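Local atomic coordinates of 23S rRNA (guanine(2535)-N(1))-methyltransferase (Streptomyces viridochromogenes, PDB entry 1O9G), a protein that methylates N1 of guanine-2535 in 23S ribosomal RNA, using S-adenosyl-L-methionine as methyl donor, and thereby confers resistance to the orthosomycin antibiotic avilamycin. Residues Gly51-Trp56 with Arg75-Val80; Ala45-Asp50 with Pro205-Ile210. The protein carries 3 engineered substitutions. All coordinates share one frame; numbering follows the deposited sequence.

Contact 1 (Gly51-Trp56 with Arg75-Val80); sequences GPVTLW and RSLRQV
Val-53 and Leu-77 open the parallel pairing of strands 53-57 and 77-84, the two strands of a beta-alpha-beta unit whose connection is helix 64-72, within the Rossmann-like sheet of this methyltransferase. Three backbone hydrogen bonds join the edges: Val-53 N to Ser-76 O, Arg-78 N to Val-53 O (2.8 Å) and Leu-55 N to Gln-79 O. Between them a beta bulge slips the register by one: Val-53 pairs with Leu-77, but Thr-54 with Gln-79, so that Arg-78 is the extra residue.

On one face Leu-77 swings its CD2 between Val-53 and Leu-55, 3.9 Å from Leu-55 CB, and CG1 of Val-80 follows at 4.3 Å from that same Leu-55 CB. Phe-40 of helix 33-45 and Leu-66 of helix 64-72 pack on this apolar surface. The other face carries Thr-54 and Gln-79, whose side chains cross obliquely. With CG between the backbone N and the carbonyl carbon (chi1 67°), Gln-79 brings that methylene against both branches of Thr-54, 3.5 Å from CG2. Its amide NE2 adds a weak, bent bond to Thr-54 OG1 at 3.3 Å, and its OE1 bonds to Ser-167 OG.

At the exposed end Arg-78 lays its CB against Pro-52 CB at 3.9 Å. The chain runs extended to CD and then turns, chi3 -71° placing NE; the guanidinium ends near the Pro-52 ring, and one water bridges the two residues: it donates to Pro-52 O at 2.7 Å and, lying in the guanidinium plane at its edge, accepts from Arg-78 NH2 at 3.2 Å.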
# COMPACT_ATOMS: atom_id res chain seq x y z
N GLY A 51 6.21 15.98 -8.68
CA GLY A 51 6.53 15.09 -9.81
C GLY A 51 6.06 13.65 -9.54
O GLY A 51 5.64 13.32 -8.42
N PRO A 52 6.16 12.79 -10.55
CA PRO A 52 5.70 11.40 -10.40
C PRO A 52 6.37 10.70 -9.22
O PRO A 52 7.61 10.77 -9.11
CB PRO A 52 6.13 10.75 -11.72
CG PRO A 52 6.22 11.88 -12.68
CD PRO A 52 6.73 13.04 -11.88
N VAL A 53 5.59 9.99 -8.39
CA VAL A 53 6.10 9.35 -7.18
C VAL A 53 6.35 7.85 -7.37
O VAL A 53 5.58 7.13 -8.01
CB VAL A 53 5.08 9.59 -6.03
CG1 VAL A 53 5.14 8.59 -4.91
CG2 VAL A 53 5.17 11.05 -5.55
N THR A 54 7.44 7.37 -6.76
CA THR A 54 7.67 5.97 -6.59
C THR A 54 7.23 5.59 -5.19
O THR A 54 7.69 6.16 -4.20
CB THR A 54 9.15 5.67 -6.80
OG1 THR A 54 9.47 5.94 -8.18
CG2 THR A 54 9.44 4.21 -6.51
N LEU A 55 6.29 4.65 -5.12
CA LEU A 55 5.68 4.20 -3.86
C LEU A 55 6.08 2.75 -3.57
O LEU A 55 5.96 1.90 -4.43
CB LEU A 55 4.18 4.28 -3.98
CG LEU A 55 3.28 3.69 -2.89
CD1 LEU A 55 3.47 4.36 -1.61
CD2 LEU A 55 1.81 3.67 -3.29
N TRP A 56 6.53 2.51 -2.32
CA TRP A 56 6.98 1.20 -1.88
C TRP A 56 6.16 0.78 -0.66
O TRP A 56 6.04 1.53 0.31
CB TRP A 56 8.44 1.30 -1.49
CG TRP A 56 9.15 0.07 -1.01
CD1 TRP A 56 8.80 -1.23 -1.17
CD2 TRP A 56 10.42 0.08 -0.34
NE1 TRP A 56 9.77 -2.04 -0.63
CE2 TRP A 56 10.77 -1.27 -0.10
CE3 TRP A 56 11.27 1.08 0.14
CZ2 TRP A 56 11.93 -1.64 0.55
CZ3 TRP A 56 12.45 0.71 0.80
CH2 TRP A 56 12.76 -0.64 0.99
N ARG A 75 -2.39 8.47 -11.70
CA ARG A 75 -1.88 9.69 -12.30
C ARG A 75 -0.69 10.30 -11.52
O ARG A 75 0.09 11.07 -12.08
CB ARG A 75 -3.00 10.73 -12.42
CG ARG A 75 -3.51 11.22 -11.07
CD ARG A 75 -4.22 12.53 -11.10
NE ARG A 75 -5.14 12.59 -12.23
CZ ARG A 75 -6.28 11.92 -12.32
NH1 ARG A 75 -6.69 11.10 -11.35
NH2 ARG A 75 -7.03 12.06 -13.41
N SER A 76 -0.62 10.01 -10.23
CA SER A 76 0.44 10.55 -9.37
C SER A 76 1.65 9.63 -9.24
O SER A 76 2.59 9.97 -8.52
CB SER A 76 -0.11 10.82 -7.97
OG SER A 76 -1.20 11.71 -8.00
N LEU A 77 1.64 8.49 -9.91
CA LEU A 77 2.63 7.45 -9.67
C LEU A 77 3.49 7.14 -10.89
O LEU A 77 2.97 7.06 -12.01
CB LEU A 77 1.95 6.18 -9.21
CG LEU A 77 1.30 6.20 -7.83
CD1 LEU A 77 0.37 4.99 -7.67
CD2 LEU A 77 2.33 6.25 -6.76
N ARG A 78 4.79 6.99 -10.66
CA ARG A 78 5.77 6.53 -11.63
C ARG A 78 5.79 4.99 -11.65
O ARG A 78 5.92 4.38 -12.69
CB ARG A 78 7.18 7.05 -11.24
CG ARG A 78 8.31 6.53 -12.11
CD ARG A 78 9.67 7.06 -11.76
NE ARG A 78 9.79 8.47 -12.12
CZ ARG A 78 9.98 8.93 -13.37
NH1 ARG A 78 10.05 8.10 -14.41
NH2 ARG A 78 10.08 10.24 -13.58
N GLN A 79 5.78 4.39 -10.47
CA GLN A 79 5.97 2.94 -10.31
C GLN A 79 5.66 2.59 -8.87
O GLN A 79 5.74 3.46 -7.98
CB GLN A 79 7.39 2.50 -10.62
CG GLN A 79 8.37 3.01 -9.64
CD GLN A 79 9.80 2.63 -9.93
OE1 GLN A 79 10.15 1.45 -9.84
NE2 GLN A 79 10.63 3.63 -10.25
N VAL A 80 5.34 1.33 -8.64
CA VAL A 80 5.19 0.81 -7.30
C VAL A 80 6.11 -0.40 -7.11
O VAL A 80 6.43 -1.13 -8.04
CB VAL A 80 3.71 0.44 -6.97
CG1 VAL A 80 2.83 1.66 -7.07
CG2 VAL A 80 3.17 -0.61 -7.88
O HOH W 1 9.71 11.34 -10.63

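Contact 2 (Ala45-Asp50 with Pro205-Ile210); sequences ARLPGD and PAHAVI
Leu-47 and Val-209 form the apolar centre of this contact, in which the loop that follows helix 33-45 lies against the entry to strand 209-214 near the surface of the Rossmann-like domain. The two side chains meet through one methyl each, Leu-47 CD2 and Val-209 CG2, 3.9 Å apart. CG2 is the branch of Val-209 anti to the carbonyl carbon, since CG1 stands anti to the backbone N (chi1 177°), and it also touches Arg-46 CB at 4.0 Å. Val-171 of the neighbouring strand backs Leu-47, and Met-239 packs on both Arg-46 and Val-209.

Contacts with His-207 are also van der Waals. Leu-47 CD2 comes to the edge of the His-207 ring, close to its plane and 4.0 Å from ND1. The Pro-48 ring crosses the His-207 side chain at about a right angle, its CG 3.8 Å from His-207 CB. His-207 is carried by a type I turn, Pro-205 to Ala-208, closed by the bond from Ala-208 N to Pro-205 O at 3.1 Å.

The polar groups of Arg-46 find partners outside the two segments: the side chain, bent at chi2, leads away to a salt bridge from NE to Glu-228 OE1, and the carbonyl oxygen accepts from Arg-241 NH2.

No hydrogen bond crosses between the two segments, so their fit rests on methyl, methylene and ring-edge packing, with the charged end of Arg-46 anchored outside them.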
# COMPACT_ATOMS: atom_id res chain seq x y z
N ALA A 45 1.55 15.45 0.37
CA ALA A 45 1.58 16.85 0.77
C ALA A 45 2.84 17.21 1.50
O ALA A 45 3.16 18.38 1.64
CB ALA A 45 0.37 17.21 1.62
N ARG A 46 3.56 16.21 2.00
CA ARG A 46 4.83 16.43 2.72
C ARG A 46 6.10 16.25 1.85
O ARG A 46 7.23 16.39 2.32
CB ARG A 46 4.89 15.52 3.94
CG ARG A 46 3.77 15.73 4.91
CD ARG A 46 4.17 16.57 6.06
NE ARG A 46 3.10 16.85 7.01
CZ ARG A 46 3.13 17.86 7.85
NH1 ARG A 46 4.17 18.68 7.86
NH2 ARG A 46 2.12 18.06 8.69
N LEU A 47 5.92 15.94 0.58
CA LEU A 47 7.05 15.87 -0.34
C LEU A 47 7.43 17.26 -0.82
O LEU A 47 6.57 18.13 -0.89
CB LEU A 47 6.71 15.01 -1.53
CG LEU A 47 6.49 13.53 -1.26
CD1 LEU A 47 5.96 12.88 -2.51
CD2 LEU A 47 7.76 12.82 -0.86
N PRO A 48 8.71 17.48 -1.14
CA PRO A 48 9.16 18.78 -1.67
C PRO A 48 8.41 19.24 -2.93
O PRO A 48 8.09 20.44 -3.06
CB PRO A 48 10.65 18.55 -1.98
CG PRO A 48 11.04 17.32 -1.23
CD PRO A 48 9.83 16.54 -0.95
N GLY A 49 8.15 18.32 -3.84
CA GLY A 49 7.53 18.63 -5.12
C GLY A 49 6.44 17.67 -5.52
O GLY A 49 6.20 16.71 -4.81
N ASP A 50 5.78 17.90 -6.65
CA ASP A 50 4.70 17.00 -7.06
C ASP A 50 4.95 16.23 -8.36
O ASP A 50 4.02 15.80 -9.04
CB ASP A 50 3.36 17.73 -7.07
CG ASP A 50 3.33 18.90 -8.01
OD1 ASP A 50 4.23 18.97 -8.88
OD2 ASP A 50 2.46 19.81 -7.99
N PRO A 205 15.93 7.88 -0.28
CA PRO A 205 16.42 9.25 -0.42
C PRO A 205 15.96 10.07 0.80
O PRO A 205 14.97 9.71 1.46
CB PRO A 205 15.78 9.73 -1.71
CG PRO A 205 14.53 8.94 -1.84
CD PRO A 205 14.82 7.61 -1.22
N ALA A 206 16.70 11.15 1.10
CA ALA A 206 16.54 11.93 2.31
C ALA A 206 15.13 12.49 2.46
O ALA A 206 14.58 12.57 3.56
CB ALA A 206 17.54 13.05 2.32
N HIS A 207 14.53 12.85 1.35
CA HIS A 207 13.19 13.46 1.36
C HIS A 207 12.03 12.51 1.56
O HIS A 207 10.91 12.96 1.73
CB HIS A 207 12.92 14.24 0.08
CG HIS A 207 12.86 13.36 -1.14
ND1 HIS A 207 11.70 12.87 -1.68
CD2 HIS A 207 13.87 12.89 -1.91
CE1 HIS A 207 11.99 12.12 -2.72
NE2 HIS A 207 13.30 12.11 -2.88
N ALA A 208 12.28 11.21 1.47
CA ALA A 208 11.20 10.25 1.43
C ALA A 208 10.35 10.35 2.69
O ALA A 208 10.86 10.49 3.80
CB ALA A 208 11.75 8.84 1.32
N VAL A 209 9.05 10.19 2.51
CA VAL A 209 8.07 10.13 3.59
C VAL A 209 7.72 8.67 3.84
O VAL A 209 7.28 7.97 2.92
CB VAL A 209 6.83 10.93 3.24
CG1 VAL A 209 5.77 10.81 4.32
CG2 VAL A 209 7.21 12.40 2.97
N ILE A 210 7.90 8.26 5.08
CA ILE A 210 7.55 6.93 5.55
C ILE A 210 6.28 7.01 6.37
O ILE A 210 6.25 7.60 7.43
CB ILE A 210 8.66 6.29 6.38
CG1 ILE A 210 9.99 6.26 5.62
CG2 ILE A 210 8.25 4.89 6.79
CD1 ILE A 210 11.17 6.05 6.49

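Overall arrangement
From the N terminus the chain leaves helix 33-45 through the loop 45-50, the first half of contact 2, and after Gly-51 and Pro-52 enters strand 53-57. Contact 1 then closes a short loop of 18 residues, which contains helix 64-72. Contact 2 is closed only at 205-210, after 154 intervening residues, so contact 1 is nested inside it. Contact 1 joins neighbouring parallel strands; contact 2 ties the loop ahead of the first of them to strand 209-214, two places along the same sheet, beyond strand 171-175. Their centres lie about 12 Å apart, and they meet directly where Val-53 CG2 packs 3.6 Å from Leu-47 CD1.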